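Local coordinates for protein delta-1-pyrroline-5-carboxylate dehydrogenase, mitochondrial (Mus musculus, PDB 4E3X) that probably oxidises glutamate gamma-semialdehyde, formed from proline or ornithine, to glutamate with NAD+ in a mitochondrial step of proline breakdown, at residues Ala131-Leu144 and Ala158-Arg171. Residues are numbered along the deposited sequence; the frame is centred on the assembly and turned at random.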
# COMPACT_ATOMS: atom_id res chain seq x y z
N ALA B 131 13.82 -8.67 22.36
CA ALA B 131 15.00 -8.54 21.51
C ALA B 131 15.63 -7.15 21.65
O ALA B 131 16.85 -7.02 21.74
CB ALA B 131 14.65 -8.84 20.06
N ALA B 132 14.79 -6.12 21.66
CA ALA B 132 15.28 -4.75 21.81
C ALA B 132 16.01 -4.56 23.13
O ALA B 132 17.03 -3.89 23.19
CB ALA B 132 14.13 -3.76 21.69
N ASP B 133 15.48 -5.15 24.20
CA ASP B 133 16.10 -5.05 25.51
C ASP B 133 17.47 -5.73 25.53
O ASP B 133 18.43 -5.21 26.10
CB ASP B 133 15.16 -5.67 26.56
CG ASP B 133 15.68 -5.54 27.98
OD1 ASP B 133 15.45 -4.49 28.60
OD2 ASP B 133 16.29 -6.51 28.47
N MET B 134 17.56 -6.88 24.87
CA MET B 134 18.84 -7.59 24.77
C MET B 134 19.86 -6.78 23.98
O MET B 134 21.02 -6.67 24.37
CB MET B 134 18.63 -8.95 24.12
CG MET B 134 17.75 -9.89 24.94
SD MET B 134 17.18 -11.33 24.00
CE MET B 134 18.73 -12.19 23.78
N LEU B 135 19.43 -6.21 22.86
CA LEU B 135 20.29 -5.37 22.04
C LEU B 135 20.75 -4.13 22.79
O LEU B 135 21.88 -3.68 22.61
CB LEU B 135 19.56 -4.96 20.76
CG LEU B 135 19.37 -6.07 19.72
CD1 LEU B 135 18.25 -5.71 18.76
CD2 LEU B 135 20.67 -6.32 18.97
N SER B 136 19.87 -3.56 23.61
CA SER B 136 20.19 -2.35 24.37
C SER B 136 21.29 -2.63 25.38
O SER B 136 22.21 -1.83 25.57
CB SER B 136 18.94 -1.82 25.08
OG SER B 136 19.24 -0.71 25.90
N GLY B 137 21.18 -3.78 26.05
CA GLY B 137 22.05 -4.11 27.16
C GLY B 137 23.12 -5.12 26.82
O GLY B 137 24.16 -4.76 26.27
N PRO B 138 22.88 -6.39 27.16
CA PRO B 138 23.95 -7.39 27.14
C PRO B 138 24.51 -7.70 25.76
O PRO B 138 25.65 -8.15 25.68
CB PRO B 138 23.29 -8.63 27.75
CG PRO B 138 21.81 -8.43 27.52
CD PRO B 138 21.61 -6.95 27.68
N ARG B 139 23.74 -7.46 24.70
CA ARG B 139 24.19 -7.81 23.35
C ARG B 139 24.65 -6.61 22.54
O ARG B 139 25.01 -6.75 21.37
CB ARG B 139 23.10 -8.59 22.59
CG ARG B 139 22.62 -9.84 23.32
CD ARG B 139 23.70 -10.91 23.39
NE ARG B 139 23.60 -11.88 22.30
CZ ARG B 139 22.81 -12.95 22.32
NH1 ARG B 139 22.78 -13.78 21.28
NH2 ARG B 139 22.04 -13.20 23.38
N ARG B 140 24.64 -5.43 23.15
CA ARG B 140 24.98 -4.21 22.42
C ARG B 140 26.40 -4.28 21.86
O ARG B 140 26.62 -4.00 20.68
CB ARG B 140 24.84 -2.96 23.30
CG ARG B 140 24.62 -1.68 22.49
CD ARG B 140 24.84 -0.43 23.34
NE ARG B 140 24.28 0.78 22.74
CZ ARG B 140 23.06 1.25 23.00
NH1 ARG B 140 22.64 2.37 22.43
NH2 ARG B 140 22.26 0.58 23.83
N ALA B 141 27.36 -4.63 22.70
CA ALA B 141 28.75 -4.61 22.28
C ALA B 141 28.98 -5.60 21.14
O ALA B 141 29.70 -5.31 20.18
CB ALA B 141 29.69 -4.87 23.46
N GLU B 142 28.36 -6.77 21.23
CA GLU B 142 28.46 -7.78 20.19
C GLU B 142 27.97 -7.28 18.83
O GLU B 142 28.68 -7.40 17.82
CB GLU B 142 27.66 -9.03 20.58
CG GLU B 142 27.63 -10.09 19.49
CD GLU B 142 26.55 -11.14 19.69
OE1 GLU B 142 26.02 -11.26 20.81
OE2 GLU B 142 26.25 -11.86 18.71
N VAL B 143 26.76 -6.73 18.78
CA VAL B 143 26.23 -6.31 17.48
C VAL B 143 26.99 -5.11 16.92
O VAL B 143 27.17 -4.99 15.71
CB VAL B 143 24.69 -6.09 17.48
CG1 VAL B 143 23.98 -7.39 17.86
CG2 VAL B 143 24.28 -4.94 18.38
N LEU B 144 27.43 -4.22 17.80
CA LEU B 144 28.27 -3.11 17.36
C LEU B 144 29.57 -3.63 16.75
O LEU B 144 29.96 -3.22 15.65
CB LEU B 144 28.56 -2.15 18.52
CG LEU B 144 27.61 -0.97 18.69
CD1 LEU B 144 26.16 -1.37 18.70
CD2 LEU B 144 27.97 -0.22 19.97
N ALA B 158 28.26 2.44 13.93
CA ALA B 158 27.69 1.17 14.37
C ALA B 158 26.63 1.42 15.44
O ALA B 158 25.56 0.80 15.43
CB ALA B 158 28.77 0.27 14.89
N GLU B 159 26.93 2.32 16.37
CA GLU B 159 26.03 2.64 17.47
C GLU B 159 24.67 3.16 17.01
O GLU B 159 23.64 2.72 17.52
CB GLU B 159 26.69 3.65 18.42
CG GLU B 159 25.73 4.36 19.37
CD GLU B 159 25.24 3.50 20.53
OE1 GLU B 159 25.56 2.29 20.58
OE2 GLU B 159 24.54 4.05 21.40
N ILE B 160 24.66 4.08 16.06
CA ILE B 160 23.39 4.62 15.59
C ILE B 160 22.58 3.63 14.76
O ILE B 160 21.38 3.81 14.61
CB ILE B 160 23.54 5.95 14.83
CG1 ILE B 160 24.24 5.75 13.48
CG2 ILE B 160 24.25 6.99 15.69
CD1 ILE B 160 24.40 7.04 12.68
N ASP B 161 23.25 2.59 14.27
CA ASP B 161 22.65 1.59 13.38
C ASP B 161 22.26 0.31 14.14
O ASP B 161 21.08 0.08 14.41
CB ASP B 161 23.65 1.29 12.25
CG ASP B 161 23.27 0.08 11.40
OD1 ASP B 161 22.09 -0.34 11.43
OD2 ASP B 161 24.16 -0.46 10.70
N ALA B 162 23.26 -0.52 14.45
CA ALA B 162 23.01 -1.85 15.02
C ALA B 162 22.38 -1.79 16.40
O ALA B 162 21.68 -2.71 16.81
CB ALA B 162 24.29 -2.66 15.05
N ALA B 163 22.66 -0.72 17.13
CA ALA B 163 21.99 -0.51 18.39
C ALA B 163 20.76 0.38 18.19
O ALA B 163 19.66 -0.12 18.06
CB ALA B 163 22.94 0.06 19.44
N ALA B 164 20.96 1.70 18.13
CA ALA B 164 19.84 2.62 18.22
C ALA B 164 18.73 2.41 17.20
O ALA B 164 17.58 2.25 17.57
CB ALA B 164 20.31 4.06 18.19
N GLU B 165 19.06 2.40 15.91
CA GLU B 165 18.01 2.29 14.91
C GLU B 165 17.28 0.95 14.98
O GLU B 165 16.06 0.90 14.88
CB GLU B 165 18.54 2.52 13.50
CG GLU B 165 17.43 2.68 12.48
CD GLU B 165 17.93 3.14 11.13
OE1 GLU B 165 19.05 2.75 10.75
OE2 GLU B 165 17.20 3.90 10.46
N LEU B 166 18.03 -0.14 15.14
CA LEU B 166 17.44 -1.47 15.20
C LEU B 166 16.52 -1.61 16.42
O LEU B 166 15.39 -2.08 16.32
CB LEU B 166 18.54 -2.53 15.23
CG LEU B 166 18.02 -3.96 15.33
CD1 LEU B 166 17.00 -4.25 14.24
CD2 LEU B 166 19.19 -4.93 15.24
N ILE B 167 17.03 -1.18 17.56
CA ILE B 167 16.25 -1.18 18.79
C ILE B 167 14.98 -0.34 18.61
O ILE B 167 13.88 -0.77 18.99
CB ILE B 167 17.09 -0.64 19.96
CG1 ILE B 167 18.17 -1.66 20.36
CG2 ILE B 167 16.22 -0.30 21.16
CD1 ILE B 167 19.28 -1.04 21.20
N ASP B 168 15.12 0.84 18.01
CA ASP B 168 13.96 1.70 17.78
C ASP B 168 12.94 1.08 16.83
O ASP B 168 11.73 1.19 17.06
CB ASP B 168 14.39 3.08 17.26
CG ASP B 168 15.07 3.95 18.31
OD1 ASP B 168 15.03 3.61 19.51
OD2 ASP B 168 15.65 4.99 17.93
N PHE B 169 13.39 0.45 15.74
CA PHE B 169 12.45 -0.25 14.86
C PHE B 169 11.65 -1.26 15.68
O PHE B 169 10.42 -1.33 15.58
CB PHE B 169 13.17 -1.03 13.76
CG PHE B 169 13.55 -0.21 12.55
CD1 PHE B 169 12.65 0.65 11.95
CD2 PHE B 169 14.82 -0.35 11.99
CE1 PHE B 169 13.02 1.38 10.82
CE2 PHE B 169 15.19 0.37 10.86
CZ PHE B 169 14.29 1.24 10.27
N PHE B 170 12.34 -2.07 16.48
CA PHE B 170 11.66 -3.12 17.23
C PHE B 170 10.67 -2.54 18.24
O PHE B 170 9.53 -3.01 18.34
CB PHE B 170 12.67 -4.03 17.93
CG PHE B 170 13.37 -5.00 17.02
CD1 PHE B 170 13.09 -5.05 15.66
CD2 PHE B 170 14.32 -5.87 17.53
CE1 PHE B 170 13.74 -5.96 14.83
CE2 PHE B 170 14.97 -6.78 16.71
CZ PHE B 170 14.68 -6.82 15.35
N ARG B 171 11.06 -1.49 18.96
CA ARG B 171 10.17 -0.91 19.98
C ARG B 171 9.02 -0.11 19.37
O ARG B 171 7.86 -0.29 19.76
CB ARG B 171 10.93 -0.06 20.99
CG ARG B 171 11.94 -0.81 21.82
CD ARG B 171 12.10 -0.15 23.19
NE ARG B 171 13.22 -0.70 23.96
CZ ARG B 171 14.40 -0.09 24.12
NH1 ARG B 171 14.62 1.09 23.56
NH2 ARG B 171 15.35 -0.68 24.83
O HOH W 1 15.05 -2.02 27.36
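Arg140 reaches across to Glu159 and Ala163 with a chain extended from CG to NE. From Arg140 CB, chi1 (-156°) sets CG anti to the backbone N, and Arg140 CG lies 3.9 Å from Ala163 CB; Arg140 CD passes beside Glu159 OE1. The guanidinium then grips the carboxylate side-on: Arg140 NE donates to the syn lone pair of Glu159 OE1 at 2.9 Å, nearly straight, while Arg140 NH1 meets Glu159 OE2 at 2.7 Å from 32° out of the carboxylate plane. Leu38 N also donates to Glu159 OE2. Arg140 NH2 donates a hydrogen bond to Ser136 O (3.0 Å), on a lone pair in the carbonyl plane, and forms a salt bridge to Glu35, which binds Arg171 as well. Ala163 CB lies over one guanidinium face, displaced toward its rim.

In this helical packing of the aldehyde dehydrogenase fold, residues 131-136 run nearly antiparallel to 158-171 (163°), and 140-144 cross them more steeply. The knobs-into-holes packing takes in both bridge partners: Ile167 enters among Ala132, Leu135, Ser136 and Arg140, and Leu144 among Ala158, Glu159, Ala162 and Ala163. Leu135 sits among Ala162, Leu166, Ile167 and Phe170, Leu135 CD1 3.7 Å from Leu166 CD2.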